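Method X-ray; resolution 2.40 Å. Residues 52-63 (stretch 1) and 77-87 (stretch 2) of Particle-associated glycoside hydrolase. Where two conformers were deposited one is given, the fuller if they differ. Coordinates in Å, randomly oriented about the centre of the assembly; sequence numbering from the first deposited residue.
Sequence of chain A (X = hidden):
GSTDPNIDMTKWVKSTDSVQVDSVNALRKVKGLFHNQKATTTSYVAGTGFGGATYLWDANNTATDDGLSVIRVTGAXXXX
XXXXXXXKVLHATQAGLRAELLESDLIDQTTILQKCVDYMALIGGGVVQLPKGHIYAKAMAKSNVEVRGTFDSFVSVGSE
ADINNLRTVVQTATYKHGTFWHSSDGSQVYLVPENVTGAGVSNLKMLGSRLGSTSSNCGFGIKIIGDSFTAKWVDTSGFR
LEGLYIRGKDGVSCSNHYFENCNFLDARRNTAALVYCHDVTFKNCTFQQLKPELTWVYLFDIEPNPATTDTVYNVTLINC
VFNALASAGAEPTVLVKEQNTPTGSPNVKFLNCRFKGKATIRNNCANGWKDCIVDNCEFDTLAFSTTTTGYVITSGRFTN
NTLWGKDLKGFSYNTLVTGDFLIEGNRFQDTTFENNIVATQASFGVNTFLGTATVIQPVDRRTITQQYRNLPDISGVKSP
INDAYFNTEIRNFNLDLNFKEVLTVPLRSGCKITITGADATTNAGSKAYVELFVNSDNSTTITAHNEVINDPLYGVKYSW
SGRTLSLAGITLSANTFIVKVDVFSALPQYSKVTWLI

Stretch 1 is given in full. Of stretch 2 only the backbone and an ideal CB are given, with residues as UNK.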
# COMPACT_ATOMS: atom_id res chain seq x y z
N GLY A 52 -42.19 19.49 -6.70
CA GLY A 52 -42.34 20.86 -6.26
C GLY A 52 -41.01 21.59 -6.24
O GLY A 52 -39.95 20.99 -6.07
N ALA A 53 -41.07 22.91 -6.44
CA ALA A 53 -39.86 23.71 -6.56
C ALA A 53 -40.18 25.17 -6.27
O ALA A 53 -41.33 25.55 -6.00
CB ALA A 53 -39.24 23.53 -7.94
N THR A 54 -39.13 25.99 -6.29
CA THR A 54 -39.20 27.42 -6.05
C THR A 54 -38.75 28.17 -7.30
O THR A 54 -37.75 27.81 -7.92
CB THR A 54 -38.34 27.81 -4.85
OG1 THR A 54 -38.86 27.17 -3.68
CG2 THR A 54 -38.36 29.31 -4.64
N TYR A 55 -39.49 29.22 -7.64
CA TYR A 55 -39.26 29.96 -8.87
C TYR A 55 -39.17 31.45 -8.58
O TYR A 55 -39.70 31.95 -7.58
CB TYR A 55 -40.37 29.69 -9.88
CG TYR A 55 -40.52 28.23 -10.25
CD1 TYR A 55 -41.24 27.36 -9.43
CD2 TYR A 55 -39.96 27.73 -11.41
CE1 TYR A 55 -41.38 26.02 -9.76
CE2 TYR A 55 -40.10 26.39 -11.76
CZ TYR A 55 -40.81 25.55 -10.92
OH TYR A 55 -40.95 24.23 -11.26
N LEU A 56 -38.49 32.17 -9.47
CA LEU A 56 -38.40 33.62 -9.43
C LEU A 56 -38.97 34.20 -10.72
O LEU A 56 -38.66 33.73 -11.82
CB LEU A 56 -36.95 34.09 -9.24
CG LEU A 56 -36.27 33.78 -7.90
CD1 LEU A 56 -34.89 34.43 -7.83
CD2 LEU A 56 -37.14 34.23 -6.74
N TRP A 57 -39.79 35.23 -10.58
CA TRP A 57 -40.49 35.80 -11.72
C TRP A 57 -39.57 36.71 -12.52
O TRP A 57 -38.91 37.59 -11.96
CB TRP A 57 -41.72 36.57 -11.24
CG TRP A 57 -42.46 37.30 -12.31
CD1 TRP A 57 -42.58 38.65 -12.44
CD2 TRP A 57 -43.20 36.72 -13.40
NE1 TRP A 57 -43.34 38.95 -13.54
CE2 TRP A 57 -43.73 37.79 -14.15
CE3 TRP A 57 -43.45 35.41 -13.81
CZ2 TRP A 57 -44.51 37.59 -15.30
CZ3 TRP A 57 -44.22 35.21 -14.94
CH2 TRP A 57 -44.74 36.29 -15.67
N ASP A 58 -39.51 36.49 -13.83
CA ASP A 58 -38.81 37.38 -14.76
C ASP A 58 -39.84 37.86 -15.77
O ASP A 58 -40.30 37.08 -16.61
CB ASP A 58 -37.63 36.68 -15.44
CG ASP A 58 -36.71 37.65 -16.19
OD1 ASP A 58 -36.92 38.88 -16.13
OD2 ASP A 58 -35.75 37.18 -16.84
N ALA A 59 -40.21 39.14 -15.67
CA ALA A 59 -41.28 39.67 -16.51
C ALA A 59 -40.88 39.75 -17.98
O ALA A 59 -41.73 39.61 -18.86
CB ALA A 59 -41.70 41.05 -16.00
N ASN A 60 -39.60 39.94 -18.27
CA ASN A 60 -39.15 40.14 -19.64
C ASN A 60 -38.75 38.85 -20.34
O ASN A 60 -38.47 38.90 -21.54
CB ASN A 60 -37.97 41.11 -19.66
CG ASN A 60 -38.22 42.34 -18.82
OD1 ASN A 60 -39.26 42.99 -18.93
ND2 ASN A 60 -37.25 42.66 -17.96
N ASN A 61 -38.73 37.72 -19.64
CA ASN A 61 -38.13 36.51 -20.20
C ASN A 61 -38.89 36.03 -21.43
O ASN A 61 -40.11 35.85 -21.40
CB ASN A 61 -38.11 35.41 -19.15
CG ASN A 61 -37.27 34.23 -19.57
OD1 ASN A 61 -37.69 33.41 -20.38
ND2 ASN A 61 -36.08 34.11 -18.98
N THR A 62 -38.14 35.78 -22.51
CA THR A 62 -38.67 35.24 -23.75
C THR A 62 -37.96 33.96 -24.16
O THR A 62 -38.07 33.52 -25.31
CB THR A 62 -38.58 36.26 -24.88
OG1 THR A 62 -37.20 36.59 -25.12
CG2 THR A 62 -39.34 37.51 -24.52
N ALA A 63 -37.23 33.34 -23.24
CA ALA A 63 -36.58 32.08 -23.56
C ALA A 63 -37.62 31.00 -23.78
O ALA A 63 -38.79 31.12 -23.40
CB ALA A 63 -35.63 31.67 -22.43
N UNK A 77 -47.60 37.44 -23.31
CA UNK A 77 -46.65 37.36 -24.42
C UNK A 77 -45.23 37.13 -23.92
O UNK A 77 -44.44 36.46 -24.60
CB UNK A 77 -46.71 38.64 -25.26
N UNK A 78 -44.86 37.72 -22.78
CA UNK A 78 -43.55 37.52 -22.17
C UNK A 78 -43.71 37.23 -20.68
O UNK A 78 -44.74 37.53 -20.07
CB UNK A 78 -42.66 38.74 -22.39
N UNK A 79 -42.64 36.69 -20.09
CA UNK A 79 -42.66 36.37 -18.68
C UNK A 79 -42.41 34.91 -18.40
O UNK A 79 -42.90 34.04 -19.11
CB UNK A 79 -44.00 36.78 -18.07
N UNK A 80 -41.59 34.63 -17.38
CA UNK A 80 -41.32 33.25 -17.02
C UNK A 80 -41.01 33.16 -15.53
O UNK A 80 -40.51 34.10 -14.92
CB UNK A 80 -40.16 32.69 -17.85
N UNK A 81 -41.35 32.02 -14.96
CA UNK A 81 -40.88 31.66 -13.63
C UNK A 81 -39.60 30.87 -13.77
O UNK A 81 -39.56 29.85 -14.48
CB UNK A 81 -41.93 30.86 -12.86
N UNK A 82 -38.55 31.33 -13.11
CA UNK A 82 -37.22 30.76 -13.24
C UNK A 82 -36.91 29.87 -12.04
O UNK A 82 -37.01 30.31 -10.89
CB UNK A 82 -36.17 31.87 -13.38
N UNK A 83 -36.55 28.63 -12.34
CA UNK A 83 -36.25 27.64 -11.31
C UNK A 83 -35.07 28.08 -10.45
O UNK A 83 -34.06 28.57 -10.96
CB UNK A 83 -35.96 26.28 -11.95
N UNK A 84 -35.20 27.88 -9.13
CA UNK A 84 -34.11 28.13 -8.18
C UNK A 84 -33.66 26.80 -7.61
O UNK A 84 -34.40 26.17 -6.84
CB UNK A 84 -34.54 29.08 -7.06
N UNK A 85 -32.47 26.38 -7.96
CA UNK A 85 -31.88 25.16 -7.42
C UNK A 85 -31.15 25.52 -6.13
O UNK A 85 -30.29 26.40 -6.12
CB UNK A 85 -30.93 24.50 -8.43
N UNK A 86 -31.46 24.81 -5.06
CA UNK A 86 -30.80 25.05 -3.79
C UNK A 86 -29.90 23.88 -3.44
O UNK A 86 -30.15 22.74 -3.83
CB UNK A 86 -31.83 25.29 -2.68
N UNK A 87 -28.84 24.18 -2.68
CA UNK A 87 -27.89 23.19 -2.17
C UNK A 87 -27.25 22.35 -3.28
O UNK A 87 -26.82 21.22 -3.04
CB UNK A 87 -28.59 22.27 -1.17

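Position 77 has its CA-to-CB bond sideways, and nothing of stretch 1 lies within 5.5 Å of the ideal CB. Many residues would fit; it is A77.

Position 78 points toward stretch 1. Its ideal CB is 3.7 Å from A59 O and 4.0 Å from N61 O, so two carbonyls offer themselves to a short donor. T62 CG2, 4.1 Å from that CB, adds an apolar patch. Serine, threonine or another small polar residue would suit. The residue is T78. Its OG1 donates to A59 O at 3.0 Å, and its CG2 packs against T62 CG2 at 3.6 Å.

Position 79 has phi/psi of 121/137, which would jam a CB against the preceding carbonyl. An ideal CB would also lie 2.6 Å from W57 CH2, a clash. Only glycine is comfortable, and G79 is found. Its N donates to N61 O at 3.0 Å, and its CA makes a CA-H...O contact with D58 O at 3.2 Å.

Position 80 is in the strand, in a hydrogen-bonded pair with D58. D58 N donates to the backbone O of 80 at 2.8 Å, and the N of 80 donates to D58 O at 2.9 Å. The ideal CB lies 3.6 Å from N61 OD1. A small side chain suits, polar or not. The residue is A80, whose methyl rests against the N61 side chain.

Position 81 pairs with W57 without hydrogen bonds, on the face that carries Y55 and W57. Its ideal CB is 3.6 Å from Y55 CB and 4.9 Å from W57 CE3. Such surroundings favour a large apolar or aromatic side chain. The residue is W81. W57 CB lies over its six-membered ring, 3.9 Å from the centroid, as a CH-pi contact. The two indoles meet obliquely, with W57 CE3 and W81 CE2 3.4 Å apart.

Position 82 pairs with L56 through two hydrogen bonds: its N to L56 O at 2.7 Å, and L56 N to its O at 2.8 Å. Its CB shares the face of L56 and D58. Leucine, isoleucine, valine or a longer polar chain could serve. The residue is L82. CD1 approaches D58 CB at 3.9 Å, and CD2 approaches N61 ND2 at 3.8 Å.

Position 83 lies opposite Y55, its ideal CB 4.1 Å from Y55 CE2. A branched or long apolar chain could also reach A53. The residue is L83; its CD1 lies 3.5 Å from A53 CB and 3.8 Å from Y55 CE2.

Position 84 points toward stretch 1, its N donating to T54 O at 2.8 Å. A water bridges its O to T54 N. With L56 nearby, a medium or long chain suits. Q84 lies along L56.

Position 85 points away and is unconstrained by stretch 1; it is V85.

Position 86 points toward stretch 1 from a distance; a long or ring-bearing residue could reach. H86 brings its ring edge to T54, CE1 to CB 4.1 Å.

Position 87 is out of reach; it is N87.

Stretch 2 77-87: ATGAWLLQVHN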
# COMPACT_ATOMS: atom_id res chain seq x y z
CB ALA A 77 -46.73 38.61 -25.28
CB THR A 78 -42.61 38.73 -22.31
OG1 THR A 78 -43.11 39.83 -21.54
CG2 THR A 78 -42.46 39.14 -23.78
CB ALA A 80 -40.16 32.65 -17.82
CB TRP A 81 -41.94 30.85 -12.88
CG TRP A 81 -43.20 31.62 -12.64
CD1 TRP A 81 -44.32 31.59 -13.40
CD2 TRP A 81 -43.45 32.53 -11.56
NE1 TRP A 81 -45.27 32.43 -12.86
CE2 TRP A 81 -44.76 33.02 -11.74
CE3 TRP A 81 -42.70 32.99 -10.47
CZ2 TRP A 81 -45.34 33.94 -10.86
CZ3 TRP A 81 -43.28 33.91 -9.60
CH2 TRP A 81 -44.58 34.37 -9.80
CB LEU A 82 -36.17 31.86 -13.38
CG LEU A 82 -36.38 32.80 -14.55
CD1 LEU A 82 -35.19 33.72 -14.72
CD2 LEU A 82 -36.68 32.03 -15.84
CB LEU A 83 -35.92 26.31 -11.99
CG LEU A 83 -35.63 25.15 -11.05
CD1 LEU A 83 -36.94 24.77 -10.34
CD2 LEU A 83 -35.01 23.97 -11.80
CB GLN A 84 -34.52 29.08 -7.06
CG GLN A 84 -35.00 30.45 -7.52
CD GLN A 84 -33.96 31.22 -8.34
OE1 GLN A 84 -34.25 31.67 -9.45
NE2 GLN A 84 -32.75 31.38 -7.79
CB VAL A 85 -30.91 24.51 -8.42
CG1 VAL A 85 -30.22 23.32 -7.77
CG2 VAL A 85 -31.64 24.11 -9.69
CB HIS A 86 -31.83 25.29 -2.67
CG HIS A 86 -32.71 26.49 -2.89
ND1 HIS A 86 -34.00 26.39 -3.37
CD2 HIS A 86 -32.48 27.81 -2.70
CE1 HIS A 86 -34.53 27.60 -3.47
NE2 HIS A 86 -33.62 28.48 -3.07
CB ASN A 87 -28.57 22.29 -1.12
CG ASN A 87 -27.57 21.56 -0.22
OD1 ASN A 87 -26.90 22.18 0.61
ND2 ASN A 87 -27.49 20.24 -0.37
O HOH W 1 -36.43 24.56 -6.50
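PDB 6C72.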